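Local coordinates for carbohydrate-binding protein (Flavonifractor plautii, PDB 6N1B) that probably removes the acetyl group from N-acetylgalactosamine of the blood group A antigen and also binds blood group B trisaccharide in its glycan pocket, at residues I88-D93 with V98-L103; D122-A127 with M133-W138; I287-A292 with D331-R336; A358-K361 with N365-V368. All blocks are in the same frame, centred on the assembly; numbering follows the deposited sequence.

Interaction 1. Residues I88-D93 with V98-L103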
loop_
_atom_site.group_PDB
_atom_site.type_symbol
_atom_site.label_atom_id
_atom_site.label_comp_id
_atom_site.label_asym_id
_atom_site.label_seq_id
_atom_site.Cartn_x
_atom_site.Cartn_y
_atom_site.Cartn_z
ATOM N N ILE A 88 2.707 -12.185 2.012
ATOM C CA ILE A 88 1.968 -12.382 0.750
ATOM C C ILE A 88 0.749 -13.302 0.979
ATOM O O ILE A 88 0.863 -14.350 1.690
ATOM C CB ILE A 88 2.891 -13.033 -0.285
ATOM C CG1 ILE A 88 4.033 -12.100 -0.672
ATOM C CG2 ILE A 88 2.177 -13.609 -1.522
ATOM C CD1 ILE A 88 3.608 -10.957 -1.591
ATOM N N VAL A 89 -0.355 -12.923 0.332
ATOM C CA VAL A 89 -1.497 -13.825 0.190
ATOM C C VAL A 89 -1.966 -13.736 -1.282
ATOM O O VAL A 89 -1.628 -12.809 -2.036
ATOM C CB VAL A 89 -2.646 -13.509 1.174
ATOM C CG1 VAL A 89 -2.320 -14.027 2.563
ATOM C CG2 VAL A 89 -3.013 -12.036 1.176
ATOM N N ALA A 90 -2.833 -14.675 -1.669
ATOM C CA ALA A 90 -3.473 -14.756 -2.937
ATOM C C ALA A 90 -4.962 -15.077 -2.790
ATOM O O ALA A 90 -5.357 -15.568 -1.700
ATOM C CB ALA A 90 -2.797 -15.745 -3.909
ATOM N N SER A 91 -5.756 -14.796 -3.838
ATOM C CA SER A 91 -7.162 -15.017 -3.771
ATOM C C SER A 91 -7.706 -15.235 -5.136
ATOM O O SER A 91 -7.176 -14.702 -6.121
ATOM C CB SER A 91 -7.815 -13.744 -3.100
ATOM O OG SER A 91 -9.192 -13.908 -3.019
ATOM N N SER A 92 -8.840 -15.935 -5.209
ATOM C CA SER A 92 -9.638 -16.003 -6.399
ATOM C C SER A 92 -10.772 -14.961 -6.525
ATOM O O SER A 92 -11.427 -14.894 -7.533
ATOM C CB SER A 92 -10.198 -17.407 -6.603
ATOM O OG SER A 92 -11.056 -17.666 -5.571
ATOM N N ASP A 93 -10.984 -14.204 -5.455
ATOM C CA ASP A 93 -12.106 -13.301 -5.389
ATOM C C ASP A 93 -11.838 -11.882 -4.817
ATOM O O ASP A 93 -12.707 -11.021 -4.877
ATOM C CB ASP A 93 -13.300 -13.973 -4.692
ATOM C CG ASP A 93 -13.043 -14.383 -3.246
ATOM O OD1 ASP A 93 -12.035 -13.982 -2.646
ATOM O OD2 ASP A 93 -13.850 -15.191 -2.731
ATOM N N VAL A 98 -5.574 -16.545 0.917
ATOM C CA VAL A 98 -4.855 -17.711 1.392
ATOM C C VAL A 98 -3.346 -17.546 1.206
ATOM O O VAL A 98 -2.911 -16.793 0.311
ATOM C CB VAL A 98 -5.322 -18.984 0.625
ATOM C CG1 VAL A 98 -6.768 -19.269 0.892
ATOM C CG2 VAL A 98 -5.035 -18.938 -0.864
ATOM N N GLU A 99 -2.574 -18.243 1.975
ATOM C CA GLU A 99 -1.136 -18.305 1.759
ATOM C C GLU A 99 -0.883 -19.393 0.737
ATOM O O GLU A 99 -1.236 -20.540 1.013
ATOM C CB GLU A 99 -0.421 -18.553 3.111
ATOM C CG GLU A 99 -0.597 -17.485 4.103
ATOM C CD GLU A 99 -0.012 -17.748 5.427
ATOM O OE1 GLU A 99 -0.624 -18.504 6.203
ATOM O OE2 GLU A 99 0.848 -16.986 5.835
ATOM N N PRO A 100 -0.254 -19.083 -0.405
ATOM C CA PRO A 100 -0.004 -20.147 -1.376
ATOM C C PRO A 100 0.737 -21.346 -0.761
ATOM O O PRO A 100 1.570 -21.208 0.119
ATOM C CB PRO A 100 0.891 -19.481 -2.449
ATOM C CG PRO A 100 0.653 -17.952 -2.274
ATOM C CD PRO A 100 0.242 -17.733 -0.829
ATOM N N GLU A 101 0.487 -22.528 -1.289
ATOM C CA GLU A 101 1.112 -23.745 -0.753
ATOM C C GLU A 101 2.604 -23.635 -0.926
ATOM O O GLU A 101 3.152 -23.291 -2.021
ATOM C CB GLU A 101 0.641 -24.911 -1.535
ATOM C CG GLU A 101 1.311 -26.175 -1.023
ATOM C CD GLU A 101 0.528 -27.422 -1.355
ATOM O OE1 GLU A 101 0.180 -27.639 -2.545
ATOM O OE2 GLU A 101 0.287 -28.176 -0.373
ATOM N N GLY A 102 3.288 -23.848 0.150
ATOM C CA GLY A 102 4.727 -23.744 0.234
ATOM C C GLY A 102 5.269 -22.409 0.677
ATOM O O GLY A 102 6.469 -22.337 1.001
ATOM N N LEU A 103 4.444 -21.352 0.687
ATOM C CA LEU A 103 4.959 -20.021 1.086
ATOM C C LEU A 103 5.050 -19.918 2.598
ATOM O O LEU A 103 4.159 -20.363 3.291
ATOM C CB LEU A 103 4.005 -18.994 0.573
ATOM C CG LEU A 103 4.484 -17.550 0.927
ATOM C CD1 LEU A 103 4.613 -16.646 -0.210
ATOM C CD2 LEU A 103 3.654 -17.023 1.929
#
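A single antiparallel bridge between A90 and V98, with apolar packing beside it, ties the edge strand 87-91 to the loop that follows it. A90 and V98 form a hydrogen-bonded pair: A90 N donates to V98 O at 2.9 Å, and V98 N returns a bond to A90 O at 2.8 Å. V98 O is also approached by V89, whose CA lies 3.3 Å away in a CA-H...O contact, so this one carbonyl meets two neighbouring residues of the strand. V98 CB points away from the strand, yet CG2 stays 3.5 Å from A90 O.

Strand 87-91 is outermost in a three-stranded antiparallel sheet, one of five such small sheets of three or four strands whose arrangement is consistent with a five-bladed beta-propeller. Its inner edge is taken by strand 67-75, through V89 with A71 and S91 with Y69, and the 98-103 loop lines the outer one. Further along, a type II turn from P100 to L103 folds the chain back, closed by L103 N to P100 O at 2.9 Å. That turn brings L103 to face I88. With its CG anti to the backbone N (chi1 -179°), L103 sets CD1 4.0 Å from I88 CB, the two side chains crossing at about a right angle, while CD2 sits by the I88 carbonyl. P100 CG touches A90 CB more loosely, at 4.4 Å. E99 OE2 is hydrogen-bonded to N105 ND2, while N105 OD1 accepts from I88 N. At the strand's far end S91 OG accepts from D93 N in an ST turn.

Interaction 2. Residues D122-A127 with M133-W138. With CA (calcium ion), chain D.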
loop_
_atom_site.group_PDB
_atom_site.type_symbol
_atom_site.label_atom_id
_atom_site.label_comp_id
_atom_site.label_asym_id
_atom_site.label_seq_id
_atom_site.Cartn_x
_atom_site.Cartn_y
_atom_site.Cartn_z
ATOM N N ASP A 122 4.393 -2.424 -1.441
ATOM C CA ASP A 122 3.666 -2.174 -2.717
ATOM C C ASP A 122 4.202 -3.094 -3.773
ATOM O O ASP A 122 5.435 -3.303 -3.811
ATOM C CB ASP A 122 3.852 -0.686 -3.113
ATOM C CG ASP A 122 3.086 -0.248 -4.354
ATOM O OD1 ASP A 122 1.849 0.194 -4.293
ATOM O OD2 ASP A 122 3.703 -0.388 -5.458
ATOM N N MET A 123 3.319 -3.725 -4.556
ATOM C CA MET A 123 3.723 -4.797 -5.484
ATOM C C MET A 123 3.140 -4.507 -6.861
ATOM O O MET A 123 1.994 -4.081 -7.034
ATOM C CB MET A 123 3.211 -6.112 -4.924
ATOM C CG MET A 123 3.519 -7.371 -5.730
ATOM S SD MET A 123 3.283 -8.880 -4.828
ATOM C CE MET A 123 1.515 -8.889 -4.685
ATOM N N VAL A 124 3.996 -4.821 -7.845
ATOM C CA VAL A 124 3.686 -4.673 -9.270
ATOM C C VAL A 124 3.831 -5.996 -10.011
ATOM O O VAL A 124 4.785 -6.706 -9.761
ATOM C CB VAL A 124 4.654 -3.641 -9.870
ATOM C CG1 VAL A 124 4.293 -3.267 -11.319
ATOM C CG2 VAL A 124 4.627 -2.411 -9.109
ATOM N N TYR A 125 2.911 -6.256 -10.928
ATOM C CA TYR A 125 3.102 -7.320 -11.913
ATOM C C TYR A 125 3.904 -6.822 -13.092
ATOM O O TYR A 125 3.575 -5.792 -13.685
ATOM C CB TYR A 125 1.754 -7.828 -12.405
ATOM C CG TYR A 125 1.877 -8.897 -13.462
ATOM C CD1 TYR A 125 2.455 -10.101 -13.157
ATOM C CD2 TYR A 125 1.479 -8.663 -14.740
ATOM C CE1 TYR A 125 2.605 -11.102 -14.064
ATOM C CE2 TYR A 125 1.584 -9.670 -15.729
ATOM C CZ TYR A 125 2.175 -10.872 -15.417
ATOM O OH TYR A 125 2.341 -11.829 -16.415
ATOM N N ASN A 126 5.003 -7.500 -13.366
ATOM C CA ASN A 126 5.890 -7.198 -14.491
ATOM C C ASN A 126 5.526 -8.217 -15.631
ATOM O O ASN A 126 5.846 -9.374 -15.537
ATOM C CB ASN A 126 7.349 -7.364 -14.067
ATOM C CG ASN A 126 8.298 -6.923 -15.145
ATOM O OD1 ASN A 126 8.125 -7.292 -16.293
ATOM N ND2 ASN A 126 9.403 -6.241 -14.749
ATOM N N ALA A 127 4.809 -7.703 -16.600
ATOM C CA ALA A 127 4.341 -8.591 -17.709
ATOM C C ALA A 127 5.478 -9.138 -18.513
ATOM O O ALA A 127 5.431 -10.283 -18.957
ATOM C CB ALA A 127 3.340 -7.811 -18.581
ATOM N N MET A 133 6.900 -8.008 -8.454
ATOM C CA MET A 133 7.972 -7.200 -7.852
ATOM C C MET A 133 7.385 -6.554 -6.565
ATOM O O MET A 133 6.502 -5.739 -6.690
ATOM C CB MET A 133 8.406 -6.119 -8.833
ATOM C CG MET A 133 8.868 -6.631 -10.194
ATOM S SD MET A 133 9.293 -5.328 -11.370
ATOM C CE MET A 133 10.890 -4.798 -10.753
ATOM N N ALA A 134 7.856 -7.059 -5.407
ATOM C CA ALA A 134 7.319 -6.596 -4.156
ATOM C C ALA A 134 8.370 -5.631 -3.481
ATOM O O ALA A 134 9.498 -6.067 -3.160
ATOM C CB ALA A 134 7.063 -7.780 -3.210
ATOM N N TYR A 135 7.962 -4.376 -3.331
ATOM C CA TYR A 135 8.794 -3.333 -2.718
ATOM C C TYR A 135 8.364 -3.105 -1.284
ATOM O O TYR A 135 7.178 -3.286 -0.944
ATOM C CB TYR A 135 8.593 -2.028 -3.499
ATOM C CG TYR A 135 9.079 -2.074 -4.944
ATOM C CD1 TYR A 135 8.242 -2.486 -5.969
ATOM C CD2 TYR A 135 10.331 -1.614 -5.299
ATOM C CE1 TYR A 135 8.689 -2.485 -7.268
ATOM C CE2 TYR A 135 10.794 -1.595 -6.601
ATOM C CZ TYR A 135 9.915 -1.990 -7.599
ATOM O OH TYR A 135 10.310 -1.991 -8.916
ATOM N N TRP A 136 9.267 -2.615 -0.463
ATOM C CA TRP A 136 8.887 -2.130 0.889
ATOM C C TRP A 136 9.970 -1.150 1.349
ATOM O O TRP A 136 10.985 -0.952 0.693
ATOM C CB TRP A 136 8.686 -3.267 1.891
ATOM C CG TRP A 136 9.950 -3.953 2.298
ATOM C CD1 TRP A 136 10.704 -3.684 3.426
ATOM C CD2 TRP A 136 10.638 -4.999 1.617
ATOM N NE1 TRP A 136 11.839 -4.454 3.470
ATOM C CE2 TRP A 136 11.792 -5.299 2.381
ATOM C CE3 TRP A 136 10.438 -5.698 0.435
ATOM C CZ2 TRP A 136 12.706 -6.221 1.987
ATOM C CZ3 TRP A 136 11.366 -6.664 0.064
ATOM C CH2 TRP A 136 12.475 -6.941 0.829
ATOM N N ASN A 137 9.707 -0.548 2.515
ATOM C CA ASN A 137 10.619 0.418 3.144
ATOM C C ASN A 137 11.219 -0.178 4.378
ATOM O O ASN A 137 10.472 -0.718 5.211
ATOM C CB ASN A 137 9.846 1.700 3.414
ATOM C CG ASN A 137 10.706 2.796 3.912
ATOM O OD1 ASN A 137 11.263 2.648 5.027
ATOM N ND2 ASN A 137 10.826 3.921 3.184
ATOM N N TRP A 138 12.499 -0.126 4.511
ATOM C CA TRP A 138 13.235 -0.538 5.658
ATOM C C TRP A 138 13.879 0.678 6.324
ATOM O O TRP A 138 14.536 1.473 5.607
ATOM C CB TRP A 138 14.365 -1.546 5.336
ATOM C CG TRP A 138 15.382 -1.838 6.387
ATOM C CD1 TRP A 138 15.245 -2.808 7.388
ATOM C CD2 TRP A 138 16.653 -1.207 6.582
ATOM N NE1 TRP A 138 16.395 -2.822 8.143
ATOM C CE2 TRP A 138 17.278 -1.869 7.663
ATOM C CE3 TRP A 138 17.363 -0.248 5.882
ATOM C CZ2 TRP A 138 18.561 -1.594 8.040
ATOM C CZ3 TRP A 138 18.651 0.097 6.290
ATOM C CH2 TRP A 138 19.238 -0.555 7.383
HETATM CA CA CA D . 0.012 -0.535 -5.726
HETATM O O HOH W 1 1.838 -1.389 -7.109
HETATM O O HOH W 2 -0.699 -2.938 -6.915
HETATM O O HOH W 3 -2.225 -0.594 -6.424
HETATM O O HOH W 4 0.697 1.052 -7.389
#
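D122 and Y135 form a hydrogen-bonded antiparallel pair, with D122 N to Y135 O at 3.0 Å and Y135 N to D122 O at 2.8 Å; V124 and M133 repeat the pattern. With CG anti to the backbone N (chi1 -176°), the D122 carboxylate extends to a calcium ion, bound by OD1 at 2.4 Å. Four waters also bind the metal, water 2 at a longer 2.8 Å, and three atoms from elsewhere, including D56 and D274 carboxylates, add to the shell. Water 1 lies 2.7 Å from both D122 OD2 and M123 O. R336, T208 and I209 bond the D122 oxygens, fixing the group's rotation.

D122, V124, M133 and Y135 share one face of the sheet; M123 and A134 lie on the opposite one. D122 O lies in plane at the Y135 ring edge, and the hydroxyl is held by G246 O. N126 ND2 gives a weak bond to M133 SD at 3.5 Å, while N126 OD1 takes Y129 N. The beta hairpin lies in a four-stranded antiparallel sheet, consistent with one blade of a five-bladed beta-propeller; its outermost strand 116-126 packs M123 and Y125 on V58 of strand 52-60, and strand 148-155 flanks strand 131-140.

Interaction 3. Residues I287-A292 with D331-R336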
loop_
_atom_site.group_PDB
_atom_site.type_symbol
_atom_site.label_atom_id
_atom_site.label_comp_id
_atom_site.label_asym_id
_atom_site.label_seq_id
_atom_site.Cartn_x
_atom_site.Cartn_y
_atom_site.Cartn_z
ATOM N N ILE A 287 -5.157 7.240 -4.622
ATOM C CA ILE A 287 -5.842 7.349 -3.338
ATOM C C ILE A 287 -4.786 7.707 -2.321
ATOM O O ILE A 287 -3.847 6.954 -2.061
ATOM C CB ILE A 287 -6.567 5.983 -2.996
ATOM C CG1 ILE A 287 -7.700 5.774 -3.921
ATOM C CG2 ILE A 287 -7.035 6.049 -1.577
ATOM C CD1 ILE A 287 -8.526 4.527 -3.637
ATOM N N SER A 288 -4.979 8.879 -1.722
ATOM C CA SER A 288 -4.051 9.461 -0.732
ATOM C C SER A 288 -4.662 9.406 0.682
ATOM O O SER A 288 -5.754 9.968 0.886
ATOM C CB SER A 288 -3.772 10.936 -1.115
ATOM O OG SER A 288 -3.090 11.586 -0.088
ATOM N N GLN A 289 -3.964 8.766 1.594
ATOM C CA GLN A 289 -4.271 8.909 3.017
ATOM C C GLN A 289 -3.602 10.206 3.443
ATOM O O GLN A 289 -2.369 10.351 3.339
ATOM C CB GLN A 289 -3.654 7.723 3.791
ATOM C CG GLN A 289 -3.836 7.881 5.279
ATOM C CD GLN A 289 -2.935 7.000 6.109
ATOM O OE1 GLN A 289 -2.171 6.186 5.563
ATOM N NE2 GLN A 289 -2.939 7.233 7.463
ATOM N N CYS A 290 -4.426 11.182 3.867
ATOM C CA CYS A 290 -4.009 12.566 4.026
ATOM C C CYS A 290 -4.659 13.204 5.204
ATOM O O CYS A 290 -5.569 12.607 5.835
ATOM C CB CYS A 290 -4.193 13.340 2.713
ATOM S SG CYS A 290 -5.925 13.376 2.161
ATOM N N PHE A 291 -4.313 14.453 5.508
ATOM C CA PHE A 291 -4.746 15.098 6.741
ATOM C C PHE A 291 -4.623 16.598 6.630
ATOM O O PHE A 291 -3.681 17.094 5.932
ATOM C CB PHE A 291 -3.980 14.543 7.942
ATOM C CG PHE A 291 -2.489 14.723 7.827
ATOM C CD1 PHE A 291 -1.710 13.809 7.133
ATOM C CD2 PHE A 291 -1.895 15.863 8.371
ATOM C CE1 PHE A 291 -0.357 14.015 6.999
ATOM C CE2 PHE A 291 -0.541 16.041 8.247
ATOM C CZ PHE A 291 0.220 15.155 7.520
ATOM N N ALA A 292 -5.449 17.321 7.363
ATOM C CA ALA A 292 -5.389 18.805 7.391
ATOM C C ALA A 292 -4.720 19.338 8.639
ATOM O O ALA A 292 -4.320 20.516 8.669
ATOM C CB ALA A 292 -6.793 19.403 7.313
ATOM N N ASP A 331 -12.749 3.399 13.423
ATOM C CA ASP A 331 -13.163 4.673 14.000
ATOM C C ASP A 331 -12.042 5.644 14.343
ATOM O O ASP A 331 -12.388 6.806 14.677
ATOM C CB ASP A 331 -14.044 4.476 15.230
ATOM C CG ASP A 331 -13.247 3.986 16.416
ATOM O OD1 ASP A 331 -12.083 3.602 16.384
ATOM O OD2 ASP A 331 -13.965 3.995 17.563
ATOM N N PHE A 332 -10.765 5.254 14.240
ATOM C CA PHE A 332 -9.659 6.189 14.535
ATOM C C PHE A 332 -9.196 6.948 13.335
ATOM O O PHE A 332 -9.047 8.196 13.352
ATOM C CB PHE A 332 -8.520 5.539 15.264
ATOM C CG PHE A 332 -7.375 6.498 15.614
ATOM C CD1 PHE A 332 -7.582 7.530 16.486
ATOM C CD2 PHE A 332 -6.176 6.395 14.977
ATOM C CE1 PHE A 332 -6.591 8.454 16.719
ATOM C CE2 PHE A 332 -5.178 7.371 15.226
ATOM C CZ PHE A 332 -5.387 8.333 16.125
ATOM N N GLN A 333 -8.827 6.216 12.295
ATOM C CA GLN A 333 -8.312 6.819 11.061
ATOM C C GLN A 333 -8.461 5.823 9.935
ATOM O O GLN A 333 -8.431 4.596 10.228
ATOM C CB GLN A 333 -6.859 7.259 11.221
ATOM C CG GLN A 333 -5.838 6.182 11.132
ATOM C CD GLN A 333 -4.482 6.573 11.649
ATOM O OE1 GLN A 333 -3.896 7.703 11.173
ATOM N NE2 GLN A 333 -3.905 5.826 12.476
ATOM N N ILE A 334 -8.554 6.344 8.695
ATOM C CA ILE A 334 -8.332 5.495 7.564
ATOM C C ILE A 334 -6.874 5.504 7.230
ATOM O O ILE A 334 -6.240 6.601 7.193
ATOM C CB ILE A 334 -9.189 5.864 6.358
ATOM C CG1 ILE A 334 -10.675 6.016 6.726
ATOM C CG2 ILE A 334 -8.983 4.922 5.251
ATOM C CD1 ILE A 334 -11.290 4.795 7.295
ATOM N N TYR A 335 -6.295 4.326 7.067
ATOM C CA TYR A 335 -4.867 4.164 6.813
ATOM C C TYR A 335 -4.652 3.823 5.316
ATOM O O TYR A 335 -5.561 3.914 4.513
ATOM C CB TYR A 335 -4.246 3.117 7.799
ATOM C CG TYR A 335 -2.847 3.461 8.244
ATOM C CD1 TYR A 335 -2.725 4.487 9.238
ATOM C CD2 TYR A 335 -1.686 2.918 7.758
ATOM C CE1 TYR A 335 -1.445 4.899 9.650
ATOM C CE2 TYR A 335 -0.428 3.319 8.124
ATOM C CZ TYR A 335 -0.336 4.352 9.110
ATOM O OH TYR A 335 0.944 4.818 9.465
ATOM N N ARG A 336 -3.410 3.491 4.968
ATOM C CA ARG A 336 -3.092 3.340 3.576
ATOM C C ARG A 336 -3.924 2.329 2.878
ATOM O O ARG A 336 -4.179 1.244 3.423
ATOM C CB ARG A 336 -1.585 3.018 3.463
ATOM C CG ARG A 336 -1.041 3.160 2.029
ATOM C CD ARG A 336 -1.133 1.932 1.103
ATOM N NE ARG A 336 -0.258 2.202 -0.054
ATOM C CZ ARG A 336 -0.063 1.354 -1.072
ATOM N NH1 ARG A 336 -0.719 0.214 -1.143
ATOM N NH2 ARG A 336 0.710 1.728 -2.066
#
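Q289 has CG anti to its backbone nitrogen (chi1 175°) and an extended chain beyond, which carries its amide up to the backbone of I334-R336 and the ring of Y335. CG comes within 3.3 Å of I334 O. OE1 stands 3.8 Å above the Y335 ring plane, over its centre, with the amide and ring planes 57° apart. NE2 lies 3.3 Å from Y335 CD1. The amide thus covers one ring face at a slant and is not stacked on it. Although OE1 is 3.0 Å from R336 N, the angle is too poor for a hydrogen bond; the firm polar anchor is S299 OG, which pairs with both Q289 NE2 and I334 O and so ties the two segments through a third residue.

The strands themselves, 283-291 and 333-342, belong to different sheets, consistent with adjoining blades of a five-bladed beta-propeller. Their short segments run 134° apart and keep their axes at least 6.8 Å from each other, so a side chain has to span the gap. The ring of Y335 lines the glycan pocket and touches the bound alpha-galactose, with its hydroxyl bonded to W271 NE1. Q289 also meets W271 and H272 through its backbone, and H272, with D120, binds a calcium ion. R336 sends its guanidinium away from Q289, toward D56.

Interaction 4. Residues A358-K361 with N365-V368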
loop_
_atom_site.group_PDB
_atom_site.type_symbol
_atom_site.label_atom_id
_atom_site.label_comp_id
_atom_site.label_asym_id
_atom_site.label_seq_id
_atom_site.Cartn_x
_atom_site.Cartn_y
_atom_site.Cartn_z
ATOM N N ALA A 358 -7.302 0.383 8.319
ATOM C CA ALA A 358 -7.807 1.356 9.291
ATOM C C ALA A 358 -7.447 0.875 10.685
ATOM O O ALA A 358 -6.929 -0.212 10.887
ATOM C CB ALA A 358 -9.293 1.584 9.123
ATOM N N LEU A 359 -7.722 1.762 11.646
ATOM C CA LEU A 359 -7.467 1.471 13.076
ATOM C C LEU A 359 -8.701 1.865 13.883
ATOM O O LEU A 359 -9.373 2.825 13.548
ATOM C CB LEU A 359 -6.263 2.275 13.603
ATOM C CG LEU A 359 -4.895 1.892 13.093
ATOM C CD1 LEU A 359 -4.586 2.402 11.701
ATOM C CD2 LEU A 359 -3.858 2.353 14.053
ATOM N N GLN A 360 -8.873 1.089 14.990
ATOM C CA GLN A 360 -9.856 1.374 16.008
ATOM C C GLN A 360 -9.156 1.944 17.174
ATOM O O GLN A 360 -8.097 1.453 17.628
ATOM C CB GLN A 360 -10.624 0.104 16.382
ATOM C CG GLN A 360 -11.740 0.398 17.382
ATOM C CD GLN A 360 -12.651 -0.768 17.721
ATOM O OE1 GLN A 360 -12.593 -1.831 17.094
ATOM N NE2 GLN A 360 -13.472 -0.536 18.779
ATOM N N LYS A 361 -9.727 3.027 17.759
ATOM C CA LYS A 361 -9.165 3.687 18.963
ATOM C C LYS A 361 -9.600 3.030 20.285
ATOM O O LYS A 361 -10.625 2.420 20.394
ATOM C CB LYS A 361 -9.477 5.164 19.001
ATOM C CG LYS A 361 -10.967 5.465 18.942
ATOM C CD LYS A 361 -11.210 6.985 18.990
ATOM C CE LYS A 361 -12.506 7.259 18.320
ATOM N NZ LYS A 361 -13.609 6.627 18.975
ATOM N N ASN A 365 -7.932 -4.148 26.215
ATOM C CA ASN A 365 -8.822 -5.076 26.993
ATOM C C ASN A 365 -10.298 -5.019 26.637
ATOM O O ASN A 365 -11.098 -5.564 27.391
ATOM C CB ASN A 365 -8.656 -4.887 28.469
ATOM C CG ASN A 365 -7.174 -5.056 28.876
ATOM O OD1 ASN A 365 -6.633 -4.159 29.587
ATOM N ND2 ASN A 365 -6.517 -6.081 28.425
ATOM N N LYS A 366 -10.649 -4.494 25.465
ATOM C CA LYS A 366 -12.012 -4.325 25.036
ATOM C C LYS A 366 -12.384 -5.403 24.060
ATOM O O LYS A 366 -11.565 -5.938 23.311
ATOM C CB LYS A 366 -12.106 -3.001 24.333
ATOM C CG LYS A 366 -13.358 -2.596 23.765
ATOM C CD LYS A 366 -13.475 -1.068 23.403
ATOM C CE LYS A 366 -14.938 -0.659 22.990
ATOM N NZ LYS A 366 -14.900 0.430 22.090
ATOM N N MET A 367 -13.649 -5.780 24.054
ATOM C CA MET A 367 -14.171 -6.623 22.955
ATOM C C MET A 367 -14.256 -5.840 21.670
ATOM O O MET A 367 -14.762 -4.752 21.648
ATOM C CB MET A 367 -15.544 -7.219 23.302
ATOM C CG MET A 367 -15.599 -8.094 24.495
ATOM S SD MET A 367 -14.488 -9.525 24.367
ATOM C CE MET A 367 -15.173 -10.424 22.956
ATOM N N VAL A 368 -13.764 -6.463 20.603
ATOM C CA VAL A 368 -13.745 -5.876 19.252
ATOM C C VAL A 368 -14.301 -6.887 18.260
ATOM O O VAL A 368 -14.397 -8.108 18.531
ATOM C CB VAL A 368 -12.405 -5.323 18.855
ATOM C CG1 VAL A 368 -11.961 -4.239 19.810
ATOM C CG2 VAL A 368 -11.307 -6.391 18.842
HETATM O O HOH W 5 -15.388 -2.672 19.811
#
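Water 5 joins Q360 and M367: it accepts from Q360 NE2 at 3.0 Å and donates to M367 O at 2.8 Å. This is the polar link between the segments, since no direct hydrogen bond spans them. The Q360 side chain stretches out to reach it, CG anti to the backbone N (chi1 -176°) and the next bond extended as well, with the amide end arriving against V368 and K366. OE1 rests by the branched tip of V368, 3.7 Å from CG1, and NE2 ends 3.7 Å from K366 NZ. K366 is fully extended too and crosses Q360 at about a right angle, its ammonium at the exposed edge of the contact, near the NE2 end of the amide. Two hydrogen-bond donors thus meet there without bonding.

In the fold, strand 351-361 lies inside a four-stranded antiparallel sheet, with Q360 bonded through its backbone to I386. Past a short connection, strand 367-369 pairs with 375-378 in a small two-stranded sheet, where V368 packs on I377. The contact sets this small sheet against the end of the larger one. K361 NZ forms salt bridges with D326 and D331.

A methyl group against an amide oxygen and one bridging water imply a fairly light join, in which the water lets the M367 carbonyl and one N-H of the Q360 amide share a partner across a gap too wide for a direct bond.

Interactions 1 to 4 touch in succession. Interaction 1 meets interaction 2 where I88 CD1 packs on M123 SD at 3.9 Å, their strands being consecutive in sequence. Interaction 2 joins interaction 3 through a salt bridge from D122 OD1 to R336 NH2, 2.9 Å, so the calcium-binding aspartate is tied to the residue following the pocket tyrosine Y335, whose side chain is about 4 Å from the bound alpha-galactose. Interaction 3 continues into interaction 4 within one sheet: F332 N lies 2.9 Å from L359 O, a probable hydrogen bond, and D331 OD2 pairs with K361 NZ at 3.0 Å. Interactions 1 and 4 stay apart, their centres about 27 Å distant.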